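PDB 5IM3: ribonucleoside-diphosphate reductase from Pseudomonas aeruginosa, which probably reduces ribonucleoside diphosphates to the deoxyribonucleotides needed for DNA synthesis, with thioredoxin as reductant, and binds dATP as an allosteric nucleotide. Local coordinates for residues M324-G329 with F361-L366; N765-A770 with W869-Q874; Y789-V794 with V804-L809. All coordinates share one frame; numbering follows the deposited sequence.

In the fold
From the N terminus, beyond the two ATP cones, contact 1 comes first: it closes a mostly helical loop of 31 residues and ties helix 319-330 to the turn that ends helix 357-362, in the all-alpha domain. The other two lie in the barrel domain. Contact 2 opens at 765-770 and closes 98 residues later at 869-874, joining two irregular loops, bridged once at Ile769 and Gln874. Contact 3, a beta hairpin with the start of helix 807-815, opens and closes within that span. The contacts stay apart: the nearest atoms of contacts 1 and 2 are about 15 Å from each other, as are those of contacts 2 and 3.

Contact 1: M324-G329 with F361-L366; sequences MRVAMG and FNAGTL
Arg325 reaches out from helix 319-330 to the turn that ends helix 357-362, in the all-alpha domain of the reductase large chain, and NH1 donates to Ala363 O at 2.8 Å. CG stands anti to the backbone N (chi1 154°), and the chain stays extended through chi2 before it bends at chi3 (73°). The carbonyl oxygen lies near the guanidinium plane, at its edge, and the N-H approaches nearly along the C=O axis, although the bond itself is bent, with 142° at the hydrogen. CG of the same arginine also rests on Ala363 O at 3.5 Å, which puts the oxygen against both the aliphatic stem and the charged end. NE forms a salt bridge with Glu317, so the guanidinium is held from two directions and its rotation is probably well fixed.

Beside this polar link, Ala363 CB points at the helix and meets Val326 CG1 at 3.9 Å. The next step of the approach is made by bare backbone: Gly329 CA lies 3.5 Å from Gly364 N, and a CB on Gly329 would run into Gly364 N and Ala363 C. Gly364 has backbone angles that suit glycine, and a CB there would collide with Arg325 CG. Both glycines thus allow the helix and the turn to lie this close.

Asn362 to Thr365 form a type II beta turn. Asn362 O accepts from Thr365 N and, on an in-plane lone pair, from Thr365 OG1 at 2.6 Å.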
ATOM      1  N   MET A 324     -26.985 -39.001  38.293  1.00 49.36           N
ATOM      2  CA  MET A 324     -27.738 -39.186  39.526  1.00 53.34           C
ATOM      3  C   MET A 324     -27.145 -38.356  40.661  1.00 51.53           C
ATOM      4  O   MET A 324     -27.884 -37.841  41.507  1.00 52.64           O
ATOM      5  CB  MET A 324     -27.777 -40.673  39.895  1.00 54.26           C
ATOM      6  CG  MET A 324     -28.589 -41.001  41.141  1.00 56.59           C
ATOM      7  SD  MET A 324     -30.327 -40.523  41.016  1.00 58.90           S
ATOM      8  CE  MET A 324     -30.940 -41.768  39.883  1.00 58.79           C
ATOM      9  N   ARG A 325     -25.816 -38.207  40.695  1.00 52.34           N
ATOM     10  CA  ARG A 325     -25.203 -37.347  41.706  1.00 53.11           C
ATOM     11  C   ARG A 325     -25.665 -35.907  41.548  1.00 52.19           C
ATOM     12  O   ARG A 325     -25.990 -35.235  42.532  1.00 55.66           O
ATOM     13  CB  ARG A 325     -23.677 -37.403  41.631  1.00 53.28           C
ATOM     14  CG  ARG A 325     -23.031 -36.119  42.189  1.00 54.76           C
ATOM     15  CD  ARG A 325     -21.538 -36.216  42.360  1.00 53.58           C
ATOM     16  NE  ARG A 325     -20.813 -36.189  41.091  1.00 54.16           N
ATOM     17  CZ  ARG A 325     -20.497 -35.086  40.418  1.00 54.69           C
ATOM     18  NH1 ARG A 325     -20.853 -33.886  40.862  1.00 55.91           N
ATOM     19  NH2 ARG A 325     -19.822 -35.183  39.282  1.00 55.51           N
ATOM     20  N   VAL A 326     -25.657 -35.401  40.315  1.00 52.70           N
ATOM     21  CA  VAL A 326     -26.070 -34.019  40.088  1.00 52.09           C
ATOM     22  C   VAL A 326     -27.526 -33.845  40.490  1.00 51.52           C
ATOM     23  O   VAL A 326     -27.893 -32.867  41.156  1.00 50.44           O
ATOM     24  CB  VAL A 326     -25.835 -33.623  38.617  1.00 48.96           C
ATOM     25  CG1 VAL A 326     -26.214 -32.164  38.386  1.00 49.95           C
ATOM     26  CG2 VAL A 326     -24.386 -33.864  38.230  1.00 47.47           C
ATOM     27  N   ALA A 327     -28.372 -34.803  40.107  1.00 49.18           N
ATOM     28  CA  ALA A 327     -29.781 -34.750  40.472  1.00 50.68           C
ATOM     29  C   ALA A 327     -29.949 -34.751  41.985  1.00 49.68           C
ATOM     30  O   ALA A 327     -30.724 -33.962  42.534  1.00 50.27           O
ATOM     31  CB  ALA A 327     -30.522 -35.930  39.844  1.00 51.42           C
ATOM     32  N   MET A 328     -29.226 -35.637  42.675  1.00 52.31           N
ATOM     33  CA  MET A 328     -29.300 -35.685  44.133  1.00 53.85           C
ATOM     34  C   MET A 328     -28.828 -34.372  44.742  1.00 52.68           C
ATOM     35  O   MET A 328     -29.489 -33.807  45.622  1.00 51.82           O
ATOM     36  CB  MET A 328     -28.464 -36.854  44.661  1.00 55.26           C
ATOM     37  CG  MET A 328     -29.038 -38.243  44.358  1.00 56.52           C
ATOM     38  SD  MET A 328     -27.849 -39.580  44.623  1.00 55.23           S
ATOM     39  CE  MET A 328     -27.791 -39.654  46.409  1.00 56.05           C
ATOM     40  N   GLY A 329     -27.684 -33.865  44.280  1.00 51.83           N
ATOM     41  CA  GLY A 329     -27.169 -32.612  44.806  1.00 51.49           C
ATOM     42  C   GLY A 329     -28.143 -31.464  44.651  1.00 50.98           C
ATOM     43  O   GLY A 329     -28.206 -30.578  45.507  1.00 54.01           O
ATOM     44  N   PHE A 361     -20.442 -29.839  37.653  1.00 49.20           N
ATOM     45  CA  PHE A 361     -19.168 -30.176  38.270  1.00 51.69           C
ATOM     46  C   PHE A 361     -19.262 -30.262  39.790  1.00 51.44           C
ATOM     47  O   PHE A 361     -18.590 -31.102  40.401  1.00 49.15           O
ATOM     48  CB  PHE A 361     -18.109 -29.147  37.870  1.00 54.77           C
ATOM     49  CG  PHE A 361     -16.707 -29.572  38.190  1.00 58.84           C
ATOM     50  CD1 PHE A 361     -16.112 -29.207  39.385  1.00 61.96           C
ATOM     51  CD2 PHE A 361     -15.984 -30.345  37.297  1.00 60.58           C
ATOM     52  CE1 PHE A 361     -14.819 -29.601  39.685  1.00 64.31           C
ATOM     53  CE2 PHE A 361     -14.693 -30.744  37.592  1.00 62.96           C
ATOM     54  CZ  PHE A 361     -14.110 -30.371  38.786  1.00 64.42           C
ATOM     55  N   ASN A 362     -20.089 -29.424  40.417  1.00 47.48           N
ATOM     56  CA  ASN A 362     -20.052 -29.264  41.862  1.00 46.38           C
ATOM     57  C   ASN A 362     -21.284 -29.773  42.591  1.00 42.21           C
ATOM     58  O   ASN A 362     -21.203 -29.999  43.800  1.00 42.83           O
ATOM     59  CB  ASN A 362     -19.850 -27.788  42.222  1.00 43.94           C
ATOM     60  CG  ASN A 362     -18.502 -27.277  41.781  1.00 46.66           C
ATOM     61  OD1 ASN A 362     -17.494 -27.975  41.894  1.00 46.99           O
ATOM     62  ND2 ASN A 362     -18.475 -26.060  41.262  1.00 45.72           N
ATOM     63  N   ALA A 363     -22.413 -29.953  41.910  1.00 44.00           N
ATOM     64  CA  ALA A 363     -23.602 -30.443  42.593  1.00 47.70           C
ATOM     65  C   ALA A 363     -23.300 -31.785  43.244  1.00 47.53           C
ATOM     66  O   ALA A 363     -22.665 -32.650  42.638  1.00 49.95           O
ATOM     67  CB  ALA A 363     -24.768 -30.568  41.614  1.00 47.27           C
ATOM     68  N   GLY A 364     -23.724 -31.940  44.494  1.00 54.88           N
ATOM     69  CA  GLY A 364     -23.497 -33.163  45.235  1.00 58.12           C
ATOM     70  C   GLY A 364     -22.172 -33.235  45.963  1.00 59.17           C
ATOM     71  O   GLY A 364     -21.876 -34.276  46.564  1.00 59.60           O
ATOM     72  N   THR A 365     -21.369 -32.173  45.927  1.00 53.74           N
ATOM     73  CA  THR A 365     -20.094 -32.097  46.628  1.00 55.67           C
ATOM     74  C   THR A 365     -20.169 -31.056  47.738  1.00 58.37           C
ATOM     75  O   THR A 365     -21.085 -30.230  47.793  1.00 57.98           O
ATOM     76  CB  THR A 365     -18.951 -31.737  45.669  1.00 57.25           C
ATOM     77  OG1 THR A 365     -19.061 -30.361  45.288  1.00 52.00           O
ATOM     78  CG2 THR A 365     -18.984 -32.608  44.419  1.00 55.25           C
ATOM     79  N   LEU A 366     -19.172 -31.094  48.620  1.00 63.93           N
ATOM     80  CA  LEU A 366     -19.119 -30.166  49.742  1.00 68.05           C
ATOM     81  C   LEU A 366     -18.980 -28.729  49.254  1.00 66.24           C
ATOM     82  O   LEU A 366     -18.230 -28.444  48.318  1.00 64.21           O
ATOM     83  CB  LEU A 366     -17.950 -30.522  50.662  1.00 71.65           C
ATOM     84  CG  LEU A 366     -18.079 -31.840  51.427  1.00 76.26           C
ATOM     85  CD1 LEU A 366     -16.720 -32.294  51.937  1.00 78.59           C
ATOM     86  CD2 LEU A 366     -19.058 -31.693  52.581  1.00 78.07           C
TER

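Contact 2: N765-A770 with W869-Q874; sequences NIMAIA and WIDQAQ
Asp871 turns its CG between its own backbone N and carbonyl carbon (chi1 42°), the crowded position, and a chi2 of 9° sets the carboxylate to receive two successive amides of the 765-770 segment. OD2 accepts from Ile766 N at 2.7 Å, with the donor on the syn side but 24° out of the carboxylate plane. OD1 takes Met767 N at 2.9 Å through its syn lone pair, and a further weak bond from Gln872 N. These N-H donors probably offset Met767 O, a second acceptor only 3.0 Å from Asp871 OD1.

Gln872 CB makes a tight contact with Met767 O at 3.1 Å, an oxygen that also receives a weak bond from Gln872 N, while Gln872 CG lies against Asn765 OD1. A water bridges Asn765 OD1 and Asp871 O. Further along, Ile769 N bonds to Ala873 O at 3.3 Å, and Ile769 and Gln874 form a single beta bridge with their side chains lying side by side. Ile769 CD1 meets Ile870 CD1 at 3.5 Å, the two side chains crossing at about a right angle. Met767 SD comes within 3.6 Å of Trp869 O.

Both segments are irregular loops of the barrel domain. Segment 765-770 also bonds through its backbone to Val658 and to Leu660 of strand 659-663, while Ile766, Met767 and Trp869 pack on helix 679-707, where Trp869 NE1 bonds to Asp686.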
ATOM      1  N   ASN A 765     -36.174 -13.048  37.022  1.00 46.83           N
ATOM      2  CA  ASN A 765     -35.819 -13.276  35.632  1.00 47.51           C
ATOM      3  C   ASN A 765     -35.791 -14.779  35.395  1.00 50.80           C
ATOM      4  O   ASN A 765     -35.429 -15.552  36.288  1.00 50.00           O
ATOM      5  CB  ASN A 765     -34.456 -12.647  35.280  1.00 45.90           C
ATOM      6  CG  ASN A 765     -34.505 -11.124  35.224  1.00 45.16           C
ATOM      7  OD1 ASN A 765     -34.646 -10.537  34.150  1.00 45.00           O
ATOM      8  ND2 ASN A 765     -34.380 -10.480  36.382  1.00 42.71           N
ATOM      9  N   ILE A 766     -36.185 -15.192  34.188  1.00 54.46           N
ATOM     10  CA  ILE A 766     -36.376 -16.601  33.861  1.00 56.22           C
ATOM     11  C   ILE A 766     -35.397 -17.068  32.789  1.00 56.01           C
ATOM     12  O   ILE A 766     -34.779 -18.129  32.918  1.00 54.79           O
ATOM     13  CB  ILE A 766     -37.827 -16.886  33.417  1.00 58.92           C
ATOM     14  CG1 ILE A 766     -38.854 -16.192  34.317  1.00 59.07           C
ATOM     15  CG2 ILE A 766     -38.067 -18.387  33.417  1.00 59.21           C
ATOM     16  CD1 ILE A 766     -38.985 -16.796  35.675  1.00 60.71           C
ATOM     17  N   MET A 767     -35.263 -16.301  31.709  1.00 56.63           N
ATOM     18  CA  MET A 767     -34.658 -16.792  30.480  1.00 57.45           C
ATOM     19  C   MET A 767     -33.420 -15.992  30.102  1.00 55.18           C
ATOM     20  O   MET A 767     -33.375 -14.769  30.266  1.00 54.58           O
ATOM     21  CB  MET A 767     -35.663 -16.734  29.338  1.00 61.47           C
ATOM     22  CG  MET A 767     -36.956 -17.456  29.642  1.00 65.66           C
ATOM     23  SD  MET A 767     -38.260 -16.960  28.519  1.00 69.27           S
ATOM     24  CE  MET A 767     -37.688 -17.739  27.013  1.00 70.03           C
ATOM     25  N   ALA A 768     -32.423 -16.704  29.582  1.00 50.08           N
ATOM     26  CA  ALA A 768     -31.222 -16.100  29.022  1.00 48.79           C
ATOM     27  C   ALA A 768     -30.528 -17.162  28.185  1.00 45.34           C
ATOM     28  O   ALA A 768     -30.386 -18.303  28.633  1.00 44.68           O
ATOM     29  CB  ALA A 768     -30.292 -15.582  30.123  1.00 46.49           C
ATOM     30  N   ILE A 769     -30.112 -16.795  26.976  1.00 40.11           N
ATOM     31  CA  ILE A 769     -29.447 -17.720  26.064  1.00 41.75           C
ATOM     32  C   ILE A 769     -27.952 -17.447  26.162  1.00 41.28           C
ATOM     33  O   ILE A 769     -27.444 -16.464  25.616  1.00 41.42           O
ATOM     34  CB  ILE A 769     -29.962 -17.582  24.628  1.00 43.01           C
ATOM     35  CG1 ILE A 769     -31.462 -17.875  24.569  1.00 42.21           C
ATOM     36  CG2 ILE A 769     -29.208 -18.532  23.700  1.00 40.97           C
ATOM     37  CD1 ILE A 769     -32.080 -17.646  23.193  1.00 46.34           C
ATOM     38  N   ALA A 770     -27.248 -18.326  26.852  1.00 46.20           N
ATOM     39  CA  ALA A 770     -25.817 -18.243  27.067  1.00 46.12           C
ATOM     40  C   ALA A 770     -25.085 -19.214  26.156  1.00 47.56           C
ATOM     41  O   ALA A 770     -25.689 -20.138  25.602  1.00 48.86           O
ATOM     42  CB  ALA A 770     -25.486 -18.561  28.527  1.00 46.71           C
ATOM     43  N   TRP A 869     -39.435 -12.380  23.676  1.00 59.68           N
ATOM     44  CA  TRP A 869     -39.971 -13.251  24.705  1.00 61.26           C
ATOM     45  C   TRP A 869     -39.016 -13.460  25.869  1.00 60.34           C
ATOM     46  O   TRP A 869     -39.444 -13.942  26.923  1.00 64.07           O
ATOM     47  CB  TRP A 869     -40.332 -14.607  24.087  1.00 60.15           C
ATOM     48  CG  TRP A 869     -41.111 -14.468  22.813  1.00 59.92           C
ATOM     49  CD1 TRP A 869     -40.654 -14.675  21.542  1.00 58.64           C
ATOM     50  CD2 TRP A 869     -42.481 -14.070  22.685  1.00 61.37           C
ATOM     51  NE1 TRP A 869     -41.657 -14.441  20.634  1.00 60.62           N
ATOM     52  CE2 TRP A 869     -42.788 -14.065  21.310  1.00 63.74           C
ATOM     53  CE3 TRP A 869     -43.476 -13.720  23.600  1.00 63.67           C
ATOM     54  CZ2 TRP A 869     -44.052 -13.730  20.829  1.00 67.28           C
ATOM     55  CZ3 TRP A 869     -44.731 -13.388  23.120  1.00 67.79           C
ATOM     56  CH2 TRP A 869     -45.006 -13.393  21.747  1.00 69.07           C
ATOM     57  N   ILE A 870     -37.749 -13.106  25.711  1.00 53.07           N
ATOM     58  CA  ILE A 870     -36.741 -13.311  26.740  1.00 52.67           C
ATOM     59  C   ILE A 870     -36.708 -12.080  27.636  1.00 53.47           C
ATOM     60  O   ILE A 870     -36.689 -10.943  27.146  1.00 50.76           O
ATOM     61  CB  ILE A 870     -35.367 -13.583  26.100  1.00 51.15           C
ATOM     62  CG1 ILE A 870     -35.437 -14.850  25.239  1.00 50.97           C
ATOM     63  CG2 ILE A 870     -34.283 -13.711  27.163  1.00 50.97           C
ATOM     64  CD1 ILE A 870     -34.217 -15.092  24.376  1.00 50.36           C
ATOM     65  N   ASP A 871     -36.719 -12.300  28.954  1.00 55.41           N
ATOM     66  CA  ASP A 871     -36.667 -11.172  29.881  1.00 56.28           C
ATOM     67  C   ASP A 871     -35.247 -10.649  30.075  1.00 51.13           C
ATOM     68  O   ASP A 871     -35.074  -9.460  30.353  1.00 50.01           O
ATOM     69  CB  ASP A 871     -37.287 -11.541  31.236  1.00 57.90           C
ATOM     70  CG  ASP A 871     -36.903 -12.930  31.711  1.00 60.10           C
ATOM     71  OD1 ASP A 871     -36.019 -13.560  31.098  1.00 60.51           O
ATOM     72  OD2 ASP A 871     -37.494 -13.393  32.706  1.00 63.64           O
ATOM     73  N   GLN A 872     -34.234 -11.491  29.921  1.00 51.53           N
ATOM     74  CA  GLN A 872     -32.842 -11.057  29.945  1.00 49.26           C
ATOM     75  C   GLN A 872     -32.367 -10.861  28.501  1.00 46.17           C
ATOM     76  O   GLN A 872     -33.063 -10.166  27.755  1.00 47.81           O
ATOM     77  CB  GLN A 872     -32.011 -12.040  30.768  1.00 50.27           C
ATOM     78  CG  GLN A 872     -32.532 -12.274  32.174  1.00 52.35           C
ATOM     79  CD  GLN A 872     -31.456 -12.791  33.109  1.00 51.31           C
ATOM     80  OE1 GLN A 872     -30.409 -12.162  33.279  1.00 49.48           O
ATOM     81  NE2 GLN A 872     -31.704 -13.943  33.714  1.00 52.45           N
ATOM     82  N   ALA A 873     -31.242 -11.421  28.074  1.00 42.54           N
ATOM     83  CA  ALA A 873     -30.715 -11.187  26.732  1.00 43.60           C
ATOM     84  C   ALA A 873     -30.240 -12.522  26.162  1.00 43.55           C
ATOM     85  O   ALA A 873     -30.642 -13.600  26.615  1.00 40.84           O
ATOM     86  CB  ALA A 873     -29.613 -10.119  26.778  1.00 40.93           C
ATOM     87  N   GLN A 874     -29.381 -12.463  25.143  1.00 47.32           N
ATOM     88  CA  GLN A 874     -28.839 -13.663  24.521  1.00 50.20           C
ATOM     89  C   GLN A 874     -27.465 -13.360  23.944  1.00 48.84           C
ATOM     90  O   GLN A 874     -27.256 -12.303  23.340  1.00 52.32           O
ATOM     91  CB  GLN A 874     -29.772 -14.189  23.419  1.00 56.52           C
ATOM     92  CG  GLN A 874     -30.142 -13.165  22.364  1.00 57.42           C
ATOM     93  CD  GLN A 874     -31.319 -13.602  21.510  1.00 61.13           C
ATOM     94  OE1 GLN A 874     -31.285 -14.656  20.869  1.00 61.61           O
ATOM     95  NE2 GLN A 874     -32.373 -12.793  21.502  1.00 63.13           N
TER
HETATM   96  O   HOH W   1     -34.045  -8.294  32.595  1.00 47.23           O

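Contact 3: Y789-V794 with V804-L809; sequences YQNLYV and VINPYL
Asn806 N donates to Asn791 O at 2.8 Å, and the side chains of the same two residues meet as well. With CG anti to the backbone N (chi1 -178°), Asn806 is the N-cap of helix 807-815: its OD1 accepts Tyr808 N at 2.8 Å and, more weakly, Leu809 N. Its other branch faces the neighbouring segment, where ND2 donates to Asn791 OD1 at 3.3 Å in a nearly straight bond (174°), the donor sitting above the acceptor's amide plane. The two asparagines lie side by side, their amides 40° apart. Asn791 ND2 hydrogen-bonds in turn to the carbonyl oxygens of Tyr848 and Gly832.

This is the open end of a beta hairpin in the barrel domain, strand 792-795 against strand 802-805, with the second strand running on into the helix. Tyr793 and Val804 make a hydrogen-bonded antiparallel pair; Leu792 and Ile805 the adjoining non-hydrogen-bonded one, with Leu792 CD1 3.9 Å from Ile805 CG1. Leu792 also packs on helix 821-829. On the other face, the Tyr793 ring lies over Val804 in a CH-pi contact: Val804 CB sits over the ring face, offset toward the rim, 3.8 Å from the centroid and 3.5 Å from Tyr793 CZ.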
ATOM      1  N   TYR A 789     -20.428 -23.431  12.319  1.00 43.95           N
ATOM      2  CA  TYR A 789     -19.236 -22.698  11.906  1.00 47.27           C
ATOM      3  C   TYR A 789     -18.577 -23.356  10.696  1.00 50.43           C
ATOM      4  O   TYR A 789     -18.085 -22.664   9.798  1.00 50.52           O
ATOM      5  CB  TYR A 789     -18.250 -22.590  13.070  1.00 46.59           C
ATOM      6  CG  TYR A 789     -17.101 -21.648  12.794  1.00 48.33           C
ATOM      7  CD1 TYR A 789     -17.285 -20.271  12.826  1.00 48.27           C
ATOM      8  CD2 TYR A 789     -15.835 -22.133  12.497  1.00 49.26           C
ATOM      9  CE1 TYR A 789     -16.241 -19.404  12.573  1.00 48.95           C
ATOM     10  CE2 TYR A 789     -14.783 -21.273  12.243  1.00 50.35           C
ATOM     11  CZ  TYR A 789     -14.993 -19.907  12.283  1.00 51.07           C
ATOM     12  OH  TYR A 789     -13.956 -19.039  12.029  1.00 52.79           O
ATOM     13  N   GLN A 790     -18.561 -24.687  10.652  1.00 56.13           N
ATOM     14  CA  GLN A 790     -18.089 -25.401   9.474  1.00 60.26           C
ATOM     15  C   GLN A 790     -18.594 -26.835   9.536  1.00 56.54           C
ATOM     16  O   GLN A 790     -18.552 -27.469  10.592  1.00 52.91           O
ATOM     17  CB  GLN A 790     -16.561 -25.371   9.369  1.00 64.92           C
ATOM     18  CG  GLN A 790     -15.842 -25.772  10.641  1.00 70.25           C
ATOM     19  CD  GLN A 790     -14.340 -25.605  10.533  1.00 73.77           C
ATOM     20  OE1 GLN A 790     -13.805 -25.353   9.451  1.00 75.49           O
ATOM     21  NE2 GLN A 790     -13.648 -25.739  11.660  1.00 74.42           N
ATOM     22  N   ASN A 791     -19.076 -27.334   8.395  1.00 53.82           N
ATOM     23  CA  ASN A 791     -19.617 -28.686   8.307  1.00 50.74           C
ATOM     24  C   ASN A 791     -18.549 -29.764   8.427  1.00 49.21           C
ATOM     25  O   ASN A 791     -18.895 -30.948   8.436  1.00 48.85           O
ATOM     26  CB  ASN A 791     -20.368 -28.858   6.986  1.00 51.26           C
ATOM     27  CG  ASN A 791     -21.545 -27.910   6.857  1.00 51.28           C
ATOM     28  OD1 ASN A 791     -22.345 -27.765   7.782  1.00 50.72           O
ATOM     29  ND2 ASN A 791     -21.651 -27.250   5.708  1.00 50.71           N
ATOM     30  N   LEU A 792     -17.275 -29.392   8.525  1.00 54.30           N
ATOM     31  CA  LEU A 792     -16.190 -30.357   8.604  1.00 57.69           C
ATOM     32  C   LEU A 792     -15.064 -29.763   9.437  1.00 60.30           C
ATOM     33  O   LEU A 792     -14.725 -28.588   9.281  1.00 60.87           O
ATOM     34  CB  LEU A 792     -15.692 -30.726   7.201  1.00 57.61           C
ATOM     35  CG  LEU A 792     -14.555 -31.739   7.045  1.00 59.68           C
ATOM     36  CD1 LEU A 792     -14.685 -32.447   5.701  1.00 61.31           C
ATOM     37  CD2 LEU A 792     -13.190 -31.068   7.151  1.00 59.40           C
ATOM     38  N   TYR A 793     -14.495 -30.575  10.325  1.00 65.60           N
ATOM     39  CA  TYR A 793     -13.313 -30.179  11.076  1.00 71.51           C
ATOM     40  C   TYR A 793     -12.413 -31.393  11.240  1.00 74.90           C
ATOM     41  O   TYR A 793     -12.875 -32.536  11.220  1.00 74.67           O
ATOM     42  CB  TYR A 793     -13.667 -29.571  12.447  1.00 72.03           C
ATOM     43  CG  TYR A 793     -14.295 -30.528  13.434  1.00 74.28           C
ATOM     44  CD1 TYR A 793     -13.509 -31.283  14.297  1.00 77.34           C
ATOM     45  CD2 TYR A 793     -15.675 -30.661  13.520  1.00 74.65           C
ATOM     46  CE1 TYR A 793     -14.080 -32.154  15.210  1.00 78.77           C
ATOM     47  CE2 TYR A 793     -16.256 -31.531  14.430  1.00 77.08           C
ATOM     48  CZ  TYR A 793     -15.452 -32.276  15.274  1.00 78.87           C
ATOM     49  OH  TYR A 793     -16.016 -33.146  16.184  1.00 79.38           O
ATOM     50  N   VAL A 794     -11.118 -31.130  11.398  1.00 83.64           N
ATOM     51  CA  VAL A 794     -10.107 -32.181  11.365  1.00 89.67           C
ATOM     52  C   VAL A 794      -9.377 -32.255  12.700  1.00 95.13           C
ATOM     53  O   VAL A 794      -8.248 -31.769  12.832  1.00 96.76           O
ATOM     54  CB  VAL A 794      -9.121 -31.950  10.203  1.00 90.75           C
ATOM     55  CG1 VAL A 794      -9.795 -32.268   8.886  1.00 89.72           C
ATOM     56  CG2 VAL A 794      -8.618 -30.510  10.186  1.00 90.01           C
ATOM     57  N   VAL A 804     -14.240 -35.076  10.975  1.00 72.74           N
ATOM     58  CA  VAL A 804     -15.612 -35.221  11.444  1.00 71.33           C
ATOM     59  C   VAL A 804     -16.502 -34.346  10.576  1.00 66.29           C
ATOM     60  O   VAL A 804     -16.238 -33.150  10.418  1.00 65.21           O
ATOM     61  CB  VAL A 804     -15.754 -34.838  12.929  1.00 73.04           C
ATOM     62  CG1 VAL A 804     -17.212 -34.938  13.381  1.00 72.26           C
ATOM     63  CG2 VAL A 804     -14.862 -35.725  13.787  1.00 76.00           C
ATOM     64  N   ILE A 805     -17.555 -34.940  10.025  1.00 63.56           N
ATOM     65  CA  ILE A 805     -18.445 -34.270   9.086  1.00 60.77           C
ATOM     66  C   ILE A 805     -19.832 -34.182   9.705  1.00 59.34           C
ATOM     67  O   ILE A 805     -20.321 -35.152  10.295  1.00 61.27           O
ATOM     68  CB  ILE A 805     -18.492 -35.015   7.735  1.00 60.23           C
ATOM     69  CG1 ILE A 805     -17.077 -35.139   7.160  1.00 60.85           C
ATOM     70  CG2 ILE A 805     -19.423 -34.303   6.750  1.00 58.97           C
ATOM     71  CD1 ILE A 805     -16.997 -35.930   5.868  1.00 61.76           C
ATOM     72  N   ASN A 806     -20.459 -33.008   9.566  1.00 54.83           N
ATOM     73  CA  ASN A 806     -21.817 -32.734  10.027  1.00 54.42           C
ATOM     74  C   ASN A 806     -22.698 -33.968   9.852  1.00 57.92           C
ATOM     75  O   ASN A 806     -22.983 -34.366   8.714  1.00 55.91           O
ATOM     76  CB  ASN A 806     -22.392 -31.544   9.258  1.00 52.71           C
ATOM     77  CG  ASN A 806     -23.789 -31.159   9.715  1.00 54.72           C
ATOM     78  OD1 ASN A 806     -24.515 -31.962  10.303  1.00 56.54           O
ATOM     79  ND2 ASN A 806     -24.175 -29.921   9.430  1.00 55.15           N
ATOM     80  N   PRO A 807     -23.143 -34.603  10.943  1.00 59.19           N
ATOM     81  CA  PRO A 807     -23.968 -35.814  10.794  1.00 60.84           C
ATOM     82  C   PRO A 807     -25.269 -35.578  10.048  1.00 62.28           C
ATOM     83  O   PRO A 807     -25.771 -36.503   9.393  1.00 64.53           O
ATOM     84  CB  PRO A 807     -24.224 -36.243  12.247  1.00 62.25           C
ATOM     85  CG  PRO A 807     -23.129 -35.619  13.032  1.00 61.52           C
ATOM     86  CD  PRO A 807     -22.832 -34.321  12.353  1.00 58.06           C
ATOM     87  N   TYR A 808     -25.836 -34.374  10.126  1.00 63.44           N
ATOM     88  CA  TYR A 808     -27.078 -34.099   9.411  1.00 65.30           C
ATOM     89  C   TYR A 808     -26.826 -33.959   7.913  1.00 65.78           C
ATOM     90  O   TYR A 808     -27.647 -34.393   7.096  1.00 65.27           O
ATOM     91  CB  TYR A 808     -27.736 -32.838   9.972  1.00 64.27           C
ATOM     92  CG  TYR A 808     -28.187 -32.976  11.411  1.00 64.26           C
ATOM     93  CD1 TYR A 808     -27.298 -32.770  12.459  1.00 63.20           C
ATOM     94  CD2 TYR A 808     -29.498 -33.308  11.722  1.00 66.32           C
ATOM     95  CE1 TYR A 808     -27.702 -32.893  13.774  1.00 62.82           C
ATOM     96  CE2 TYR A 808     -29.911 -33.434  13.035  1.00 67.66           C
ATOM     97  CZ  TYR A 808     -29.009 -33.225  14.057  1.00 65.07           C
ATOM     98  OH  TYR A 808     -29.413 -33.345  15.368  1.00 65.55           O
ATOM     99  N   LEU A 809     -25.691 -33.363   7.538  1.00 65.00           N
ATOM    100  CA  LEU A 809     -25.361 -33.214   6.123  1.00 65.82           C
ATOM    101  C   LEU A 809     -25.215 -34.571   5.450  1.00 68.16           C
ATOM    102  O   LEU A 809     -25.774 -34.809   4.371  1.00 72.54           O
ATOM    103  CB  LEU A 809     -24.076 -32.400   5.968  1.00 62.75           C
ATOM    104  CG  LEU A 809     -23.498 -32.344   4.548  1.00 62.92           C
ATOM    105  CD1 LEU A 809     -24.510 -31.764   3.576  1.00 63.92           C
ATOM    106  CD2 LEU A 809     -22.212 -31.537   4.534  1.00 61.90           C
TER